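Local coordinates for esterase (Xanthomonas oryzae pv. oryzae, PDB 3H2J), which probably hydrolyses carboxylic ester bonds as a lipase-like member of the alpha/beta-hydrolase superfamily, at residues Q39-V44 with G72-G77; Y79-W84 with G117-G122. All coordinates share one frame; numbering follows the deposited sequence.

Contact 1 of 2, residues Q39-V44 with G72-G77; sequences QAKCNV and GERCSG
Cys42 and Cys75 are joined by a disulfide, SG to SG 2.0 Å, which covalently ties the lead-in to a strand to the turn that ends the following hairpin. Its central torsion of 87° is close to the relaxed value for a disulfide. The two halves reach the bond differently: SG of Cys75 extends anti to its own backbone N (chi1 -175°), whereas SG of Cys42 lies beside its backbone N. Next to the bridge Lys41 runs its methylenes past Arg74 O, with CD 3.0 Å from that atom. The bend at chi3 (75°) then carries the ammonium group past this carbonyl to a water 3.1 Å from NZ, which in turn donates to Ser76 O at 2.7 Å. A long, flexible lysine suits this partly exposed position, since its stem packs while NZ meets the water and, weakly, Gln116 O. Arg74 returns the packing, its CG lying 3.8 Å from Lys41 O. Behind these residues, a type I turn from Gly72 to Cys75, closed by Cys75 N to Gly72 O at 2.9 Å, presents the cysteine. Gly72 has a positive phi that favours glycine, and its CA meets Asn43 ND2, while Asn43 OD1 accepts from Arg18 N. Pro70 of strand 60-71 packs against both cysteines, helix 18-25 lies against Ala40 and Val44, and helix 108-114 also touches Val44.

Contact 2 of 2, residues Y79-W84 with G117-G122; sequences YPLLGW and GYVVVG
Val119 meets Leu81 on one face of a parallel strand pair and Tyr79 at its start: its CG2 approaches Tyr79 CB to 3.4 Å, and its CG1 lies 3.7 Å from Leu81 CD1. With CG1 anti to the backbone N (chi1 170°), one methyl is aimed at Leu81 and the other at Tyr79. Leu81 CD1 also reaches towards CG1 of Val121, and that methyl packs on Gly83 CA at 3.6 Å, where glycine leaves the backbone accessible. On the other face, Val120 CG1 touches Trp84 CB, Leu82 lies beside Val120, and Pro80 CG rests 3.6 Å from Tyr118 CD2. Valine and leucine side chains suit these buried faces, which are covered by helix 141-161 on the Val119 side and by helix 376-396 on the Trp84 side. Between the faces runs the polar ladder. Val119 N donates to Pro80 O at 3.2 Å, and Leu82 N to Val119 O at 2.8 Å, almost straight at 165°. Val121 N then binds Leu82 O at 2.9 Å, and Trp84 N binds Val121 O. Proline has no N-H to give, but its carbonyl still joins the ladder. At the outer end, Tyr79 OH bonds to Cys75 O. The parallel beta-alpha-beta connection through helices 96-102 and 108-114, placing strand 119-123 between 60-71 and 79-85, is as in the alpha/beta-hydrolase fold; Trp84 touches the likely nucleophile elbow around Ser176.

From the N terminus, the chain passes through 39-44, runs out and back along strands 43-54 and 60-71, and reaches 72-77, where contact 1 closes a loop made mostly of strand. Strand 79-85 begins directly afterwards and opens contact 2, whose loop contains helices 96-102 and 108-114 before strand 119-123 returns alongside. The loops therefore follow in series, neither nested nor crossed. In space they meet: Cys42 SG lies 3.2 Å from Gly117 N, packing the disulfide against the entry to strand 119-123. Contact 1 ties the ends of the antiparallel hairpin, and contact 2 pairs two parallel strands of the same sheet.

Contact 1 of 2, residues Q39-V44 with G72-G77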
loop_
_atom_site.group_PDB
_atom_site.type_symbol
_atom_site.label_atom_id
_atom_site.label_comp_id
_atom_site.label_asym_id
_atom_site.label_seq_id
_atom_site.Cartn_x
_atom_site.Cartn_y
_atom_site.Cartn_z
ATOM N N GLN A 39 -5.144 23.471 10.663
ATOM C CA GLN A 39 -5.405 23.241 12.089
ATOM C C GLN A 39 -6.076 21.893 12.343
ATOM O O GLN A 39 -7.025 21.517 11.653
ATOM C CB GLN A 39 -6.297 24.336 12.687
ATOM C CG GLN A 39 -5.721 25.744 12.662
ATOM C CD GLN A 39 -6.602 26.736 13.414
ATOM O OE1 GLN A 39 -7.820 26.779 13.216
ATOM N NE2 GLN A 39 -5.989 27.539 14.277
ATOM N N ALA A 40 -5.586 21.174 13.348
ATOM C CA ALA A 40 -6.160 19.884 13.708
ATOM C C ALA A 40 -7.489 20.121 14.419
ATOM O O ALA A 40 -7.674 21.140 15.087
ATOM C CB ALA A 40 -5.211 19.122 14.633
ATOM N N LYS A 41 -8.414 19.183 14.265
ATOM C CA LYS A 41 -9.718 19.280 14.911
ATOM C C LYS A 41 -9.776 18.275 16.057
ATOM O O LYS A 41 -10.518 18.455 17.022
ATOM C CB LYS A 41 -10.832 18.952 13.908
ATOM C CG LYS A 41 -12.245 19.020 14.490
ATOM C CD LYS A 41 -13.319 18.523 13.509
ATOM C CE LYS A 41 -13.317 16.995 13.387
ATOM N NZ LYS A 41 -14.460 16.457 12.577
ATOM N N CYS A 42 -8.959 17.233 15.948
ATOM C CA CYS A 42 -8.964 16.143 16.917
ATOM C C CYS A 42 -7.659 15.818 17.610
ATOM O O CYS A 42 -6.580 16.103 17.095
ATOM C CB CYS A 42 -9.403 14.860 16.209
ATOM S SG CYS A 42 -10.864 15.038 15.146
ATOM N N ASN A 43 -7.785 15.201 18.784
ATOM C CA ASN A 43 -6.634 14.703 19.520
ATOM C C ASN A 43 -6.515 13.352 18.821
ATOM O O ASN A 43 -7.499 12.874 18.254
ATOM C CB ASN A 43 -6.965 14.456 20.996
ATOM C CG ASN A 43 -7.298 15.728 21.746
ATOM O OD1 ASN A 43 -6.533 16.688 21.726
ATOM N ND2 ASN A 43 -8.443 15.735 22.421
ATOM N N VAL A 44 -5.340 12.736 18.842
ATOM C CA VAL A 44 -5.186 11.442 18.185
ATOM C C VAL A 44 -4.501 10.429 19.085
ATOM O O VAL A 44 -3.380 10.645 19.543
ATOM C CB VAL A 44 -4.384 11.560 16.867
ATOM C CG1 VAL A 44 -4.127 10.177 16.284
ATOM C CG2 VAL A 44 -5.157 12.413 15.863
ATOM N N GLY A 72 -12.239 14.323 20.940
ATOM C CA GLY A 72 -12.235 15.718 21.344
ATOM C C GLY A 72 -13.596 16.364 21.195
ATOM O O GLY A 72 -14.455 15.846 20.478
ATOM N N GLU A 73 -13.789 17.507 21.851
ATOM C CA GLU A 73 -15.066 18.221 21.807
ATOM C C GLU A 73 -15.592 18.498 20.400
ATOM O O GLU A 73 -16.736 18.178 20.081
ATOM C CB GLU A 73 -14.964 19.545 22.577
ATOM C CG GLU A 73 -14.492 19.390 24.023
ATOM C CD GLU A 73 -14.985 20.511 24.935
ATOM O OE1 GLU A 73 -14.808 21.698 24.580
ATOM O OE2 GLU A 73 -15.550 20.201 26.010
ATOM N N ARG A 74 -14.757 19.099 19.562
ATOM C CA ARG A 74 -15.148 19.418 18.194
ATOM C C ARG A 74 -14.855 18.237 17.292
ATOM O O ARG A 74 -14.803 18.369 16.070
ATOM C CB ARG A 74 -14.377 20.645 17.699
ATOM C CG ARG A 74 -13.072 20.913 18.448
ATOM C CD ARG A 74 -13.371 21.477 19.838
ATOM N NE ARG A 74 -12.185 21.658 20.673
ATOM C CZ ARG A 74 -11.155 22.444 20.367
ATOM N NH1 ARG A 74 -11.142 23.134 19.234
ATOM N NH2 ARG A 74 -10.139 22.547 21.209
ATOM N N CYS A 75 -14.673 17.075 17.905
ATOM C CA CYS A 75 -14.351 15.873 17.163
ATOM C C CYS A 75 -15.115 14.656 17.642
ATOM O O CYS A 75 -14.529 13.596 17.867
ATOM C CB CYS A 75 -12.866 15.586 17.282
ATOM S SG CYS A 75 -12.310 14.181 16.274
ATOM N N SER A 76 -16.420 14.802 17.812
ATOM C CA SER A 76 -17.216 13.672 18.249
ATOM C C SER A 76 -17.461 12.793 17.034
ATOM O O SER A 76 -17.219 13.208 15.894
ATOM C CB SER A 76 -18.555 14.141 18.819
ATOM O OG SER A 76 -19.318 13.041 19.296
ATOM N N GLY A 77 -17.925 11.575 17.282
ATOM C CA GLY A 77 -18.221 10.672 16.189
ATOM C C GLY A 77 -19.670 10.890 15.802
ATOM O O GLY A 77 -20.196 11.984 16.022
HETATM O O HOH W 1 -15.540 13.781 13.827
#

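Contact 2 of 2, residues Y79-W84 with G117-G122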
loop_
_atom_site.group_PDB
_atom_site.type_symbol
_atom_site.label_atom_id
_atom_site.label_comp_id
_atom_site.label_asym_id
_atom_site.label_seq_id
_atom_site.Cartn_x
_atom_site.Cartn_y
_atom_site.Cartn_z
ATOM N N TYR A 79 -17.606 8.032 13.947
ATOM C CA TYR A 79 -16.509 8.175 13.001
ATOM C C TYR A 79 -16.529 7.216 11.825
ATOM O O TYR A 79 -17.003 6.086 11.934
ATOM C CB TYR A 79 -15.164 7.970 13.707
ATOM C CG TYR A 79 -14.949 8.800 14.946
ATOM C CD1 TYR A 79 -14.755 10.178 14.865
ATOM C CD2 TYR A 79 -14.941 8.205 16.206
ATOM C CE1 TYR A 79 -14.559 10.946 16.015
ATOM C CE2 TYR A 79 -14.748 8.960 17.359
ATOM C CZ TYR A 79 -14.558 10.329 17.256
ATOM O OH TYR A 79 -14.382 11.077 18.398
ATOM N N PRO A 80 -16.023 7.673 10.670
ATOM C CA PRO A 80 -15.970 6.809 9.493
ATOM C C PRO A 80 -14.723 5.955 9.744
ATOM O O PRO A 80 -13.800 6.403 10.438
ATOM C CB PRO A 80 -15.778 7.799 8.344
ATOM C CG PRO A 80 -14.995 8.906 8.982
ATOM C CD PRO A 80 -15.710 9.071 10.311
ATOM N N LEU A 81 -14.701 4.734 9.214
ATOM C CA LEU A 81 -13.564 3.835 9.392
ATOM C C LEU A 81 -12.754 3.829 8.099
ATOM O O LEU A 81 -13.258 3.449 7.050
ATOM C CB LEU A 81 -14.051 2.418 9.701
ATOM C CG LEU A 81 -12.985 1.346 9.948
ATOM C CD1 LEU A 81 -12.192 1.695 11.198
ATOM C CD2 LEU A 81 -13.653 -0.016 10.105
ATOM N N LEU A 82 -11.503 4.258 8.176
ATOM C CA LEU A 82 -10.661 4.308 6.987
ATOM C C LEU A 82 -9.553 3.273 7.003
ATOM O O LEU A 82 -8.624 3.360 7.806
ATOM C CB LEU A 82 -10.043 5.703 6.842
ATOM C CG LEU A 82 -8.961 5.873 5.767
ATOM C CD1 LEU A 82 -9.575 5.749 4.384
ATOM C CD2 LEU A 82 -8.300 7.231 5.929
ATOM N N GLY A 83 -9.659 2.293 6.108
ATOM C CA GLY A 83 -8.639 1.268 5.999
ATOM C C GLY A 83 -7.487 1.851 5.199
ATOM O O GLY A 83 -7.706 2.451 4.146
ATOM N N TRP A 84 -6.264 1.681 5.693
ATOM C CA TRP A 84 -5.083 2.234 5.025
ATOM C C TRP A 84 -4.054 1.194 4.598
ATOM O O TRP A 84 -3.805 0.223 5.311
ATOM C CB TRP A 84 -4.399 3.246 5.944
ATOM C CG TRP A 84 -3.105 3.786 5.392
ATOM C CD1 TRP A 84 -1.841 3.394 5.722
ATOM C CD2 TRP A 84 -2.964 4.821 4.410
ATOM N NE1 TRP A 84 -0.916 4.127 5.010
ATOM C CE2 TRP A 84 -1.581 5.010 4.197
ATOM C CE3 TRP A 84 -3.877 5.609 3.692
ATOM C CZ2 TRP A 84 -1.083 5.959 3.294
ATOM C CZ3 TRP A 84 -3.381 6.554 2.790
ATOM C CH2 TRP A 84 -1.997 6.719 2.602
ATOM N N GLY A 117 -10.831 13.598 12.287
ATOM C CA GLY A 117 -11.966 12.756 12.608
ATOM C C GLY A 117 -12.123 11.432 11.887
ATOM O O GLY A 117 -13.227 10.890 11.846
ATOM N N TYR A 118 -11.043 10.917 11.308
ATOM C CA TYR A 118 -11.102 9.634 10.634
ATOM C C TYR A 118 -10.397 8.593 11.486
ATOM O O TYR A 118 -9.244 8.785 11.879
ATOM C CB TYR A 118 -10.408 9.673 9.265
ATOM C CG TYR A 118 -11.061 10.561 8.232
ATOM C CD1 TYR A 118 -10.730 11.913 8.131
ATOM C CD2 TYR A 118 -12.008 10.050 7.347
ATOM C CE1 TYR A 118 -11.322 12.728 7.173
ATOM C CE2 TYR A 118 -12.609 10.860 6.387
ATOM C CZ TYR A 118 -12.261 12.197 6.307
ATOM O OH TYR A 118 -12.857 12.998 5.360
ATOM N N VAL A 119 -11.098 7.511 11.802
ATOM C CA VAL A 119 -10.480 6.422 12.546
ATOM C C VAL A 119 -9.674 5.748 11.434
ATOM O O VAL A 119 -10.231 5.393 10.393
ATOM C CB VAL A 119 -11.533 5.429 13.099
ATOM C CG1 VAL A 119 -10.847 4.176 13.645
ATOM C CG2 VAL A 119 -12.347 6.095 14.193
ATOM N N VAL A 120 -8.368 5.603 11.629
ATOM C CA VAL A 120 -7.526 4.987 10.611
ATOM C C VAL A 120 -7.011 3.629 11.069
ATOM O O VAL A 120 -6.530 3.485 12.189
ATOM C CB VAL A 120 -6.306 5.887 10.262
ATOM C CG1 VAL A 120 -5.516 5.278 9.104
ATOM C CG2 VAL A 120 -6.776 7.287 9.893
ATOM N N VAL A 121 -7.136 2.634 10.197
ATOM C CA VAL A 121 -6.657 1.292 10.492
ATOM C C VAL A 121 -5.777 0.815 9.347
ATOM O O VAL A 121 -6.160 0.897 8.184
ATOM C CB VAL A 121 -7.816 0.287 10.678
ATOM C CG1 VAL A 121 -8.723 0.300 9.462
ATOM C CG2 VAL A 121 -7.253 -1.116 10.899
ATOM N N GLY A 122 -4.590 0.329 9.688
ATOM C CA GLY A 122 -3.679 -0.170 8.678
ATOM C C GLY A 122 -3.025 -1.455 9.140
ATOM O O GLY A 122 -2.622 -1.564 10.293
#